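Local coordinates for uncharacterized protein (PDB 4ECO) that is of unknown function but, as a leucine-rich repeat protein, probably binds other proteins through its curved solenoid, at residues 546-549 with 550-554. Residues are numbered along the deposited sequence; the frame is centred on the assembly and turned at random.
Sequences QRDA and QGNRT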
ATOM      1  N   GLN A 546      -5.701  19.455 -27.683  1.00 43.36           N
ATOM      2  CA  GLN A 546      -5.189  20.784 -27.312  1.00 44.22           C
ATOM      3  C   GLN A 546      -6.331  21.812 -27.400  1.00 50.24           C
ATOM      4  O   GLN A 546      -6.963  21.951 -28.447  1.00 51.97           O
ATOM      5  CB  GLN A 546      -3.993  21.218 -28.180  1.00 46.28           C
ATOM      6  CG  GLN A 546      -2.792  20.291 -28.107  1.00 48.57           C
ATOM      7  CD  GLN A 546      -2.256  20.129 -26.721  1.00 51.63           C
ATOM      8  OE1 GLN A 546      -1.668  21.039 -26.155  1.00 52.33           O
ATOM      9  NE2 GLN A 546      -2.415  18.950 -26.168  1.00 46.99           N
ATOM     10  N   ARG A 547      -6.621  22.487 -26.288  1.00 47.84           N
ATOM     11  CA  ARG A 547      -7.721  23.458 -26.187  1.00 49.52           C
ATOM     12  C   ARG A 547      -7.333  24.725 -25.417  1.00 58.28           C
ATOM     13  O   ARG A 547      -6.497  24.652 -24.510  1.00 58.23           O
ATOM     14  CB  ARG A 547      -8.946  22.841 -25.475  1.00 46.73           C
ATOM     15  CG  ARG A 547      -9.579  21.608 -26.112  1.00 50.12           C
ATOM     16  CD  ARG A 547     -10.328  21.842 -27.414  1.00 54.14           C
ATOM     17  NE  ARG A 547     -10.811  20.561 -27.918  1.00 53.36           N
ATOM     18  CZ  ARG A 547     -10.070  19.714 -28.620  1.00 62.77           C
ATOM     19  NH1 ARG A 547      -8.833  20.039 -28.971  1.00 60.66           N
ATOM     20  NH2 ARG A 547     -10.571  18.549 -29.007  1.00 39.88           N
ATOM     21  N   ASP A 548      -7.983  25.871 -25.725  1.00 57.13           N
ATOM     22  CA  ASP A 548      -7.739  27.096 -24.968  1.00 58.13           C
ATOM     23  C   ASP A 548      -8.853  27.241 -23.908  1.00 66.28           C
ATOM     24  O   ASP A 548      -9.683  26.330 -23.758  1.00 65.67           O
ATOM     25  CB  ASP A 548      -7.619  28.333 -25.880  1.00 60.55           C
ATOM     26  CG  ASP A 548      -8.839  28.750 -26.686  1.00 63.41           C
ATOM     27  OD1 ASP A 548      -9.939  28.211 -26.428  1.00 62.76           O
ATOM     28  OD2 ASP A 548      -8.696  29.646 -27.558  1.00 63.97           O
ATOM     29  N   ALA A 549      -8.869  28.361 -23.171  1.00 65.52           N
ATOM     30  CA  ALA A 549      -9.884  28.594 -22.137  1.00 66.49           C
ATOM     31  C   ALA A 549     -11.315  28.611 -22.718  1.00 70.95           C
ATOM     32  O   ALA A 549     -12.250  28.147 -22.063  1.00 70.17           O
ATOM     33  CB  ALA A 549      -9.602  29.908 -21.435  1.00 68.42           C
ATOM     34  N   GLN A 550     -11.464  29.109 -23.961  1.00 68.37           N
ATOM     35  CA  GLN A 550     -12.738  29.250 -24.677  1.00 68.94           C
ATOM     36  C   GLN A 550     -13.168  27.940 -25.376  1.00 70.41           C
ATOM     37  O   GLN A 550     -14.232  27.919 -26.004  1.00 70.64           O
ATOM     38  CB  GLN A 550     -12.645  30.396 -25.714  1.00 71.75           C
ATOM     39  CG  GLN A 550     -12.613  31.814 -25.112  1.00 90.20           C
ATOM     40  CD  GLN A 550     -11.383  32.131 -24.271  1.00109.13           C
ATOM     41  OE1 GLN A 550     -10.231  32.051 -24.727  1.00 99.15           O
ATOM     42  NE2 GLN A 550     -11.612  32.490 -23.013  1.00106.61           N
ATOM     43  N   GLY A 551     -12.353  26.884 -25.257  1.00 64.39           N
ATOM     44  CA  GLY A 551     -12.630  25.563 -25.824  1.00 62.82           C
ATOM     45  C   GLY A 551     -12.329  25.396 -27.301  1.00 65.30           C
ATOM     46  O   GLY A 551     -12.839  24.472 -27.942  1.00 65.73           O
ATOM     47  N   ASN A 552     -11.498  26.280 -27.849  1.00 59.86           N
ATOM     48  CA  ASN A 552     -11.109  26.221 -29.243  1.00 59.41           C
ATOM     49  C   ASN A 552      -9.936  25.263 -29.403  1.00 62.17           C
ATOM     50  O   ASN A 552      -9.095  25.156 -28.504  1.00 60.98           O
ATOM     51  CB  ASN A 552     -10.758  27.619 -29.773  1.00 59.00           C
ATOM     52  CG  ASN A 552     -11.840  28.667 -29.609  1.00 73.77           C
ATOM     53  OD1 ASN A 552     -11.540  29.855 -29.480  1.00 69.79           O
ATOM     54  ND2 ASN A 552     -13.118  28.266 -29.574  1.00 60.29           N
ATOM     55  N   ARG A 553      -9.891  24.550 -30.545  1.00 57.23           N
ATOM     56  CA  ARG A 553      -8.826  23.604 -30.874  1.00 54.84           C
ATOM     57  C   ARG A 553      -7.636  24.403 -31.356  1.00 58.48           C
ATOM     58  O   ARG A 553      -7.642  24.928 -32.485  1.00 60.01           O
ATOM     59  CB  ARG A 553      -9.298  22.582 -31.917  1.00 52.32           C
ATOM     60  CG  ARG A 553     -10.460  21.732 -31.453  1.00 50.33           C
ATOM     61  CD  ARG A 553     -10.590  20.527 -32.327  1.00 54.94           C
ATOM     62  NE  ARG A 553     -11.674  19.650 -31.889  1.00 60.25           N
ATOM     63  CZ  ARG A 553     -11.859  18.408 -32.335  1.00 66.19           C
ATOM     64  NH1 ARG A 553     -11.021  17.878 -33.223  1.00 49.53           N
ATOM     65  NH2 ARG A 553     -12.880  17.691 -31.899  1.00 43.80           N
ATOM     66  N   THR A 554      -6.645  24.559 -30.464  1.00 52.45           N
ATOM     67  CA  THR A 554      -5.450  25.385 -30.680  1.00 51.44           C
ATOM     68  C   THR A 554      -4.417  24.775 -31.625  1.00 51.10           C
ATOM     69  O   THR A 554      -3.805  25.546 -32.354  1.00 51.58           O
ATOM     70  CB  THR A 554      -4.756  25.682 -29.344  1.00 59.37           C
ATOM     71  OG1 THR A 554      -4.571  24.468 -28.609  1.00 57.97           O
ATOM     72  CG2 THR A 554      -5.511  26.697 -28.495  1.00 54.81           C
TER
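The carbonyl O of Gln546 is gripped twice: Arg547 NH1 donates to this O over 2.7 Å, lying above the carbonyl plane, while Thr554 N reaches the same O in a weak bond of 3.3 Å. The chain reverses in a type I beta turn from Asp548 to Gly551, and Gly551 suits the last place because its phi of 80° is readily adopted without a side chain. Asp548 and Asn552 exchange two bonds across the turn: Asp548 N donates to Asn552 O at 3.1 Å, and Asn552 N returns a 2.9 Å bond to Asp548 OD1, met from above the carboxylate plane. With CG between the backbone N and the carbonyl carbon (chi1 64°), the short carboxylate turns back so that OD1 reaches the Asn552 N-H. This turn lies in the loop between strands 540-542 and 570-572 of the leucine-rich repeat solenoid. The guanidiniums of Arg547 and Arg553 lie 15° from parallel, with Arg547 NH2 above one face of the Arg553 group, offset toward its rim; Asp596 salt-bridges Arg553, which probably eases the like charges, Asn576 O accepts from Arg553 NH1, and Ser575 O from Arg547 NH1. A leucine in place of Arg547 would probably leave Gln546 O relying on the weak Thr554 bond, and Ser575 O without its bond from NH1. Thr554 CG2 packs 3.7 Å from Asp548 CB, while its OG1 bonds to Phe525 O.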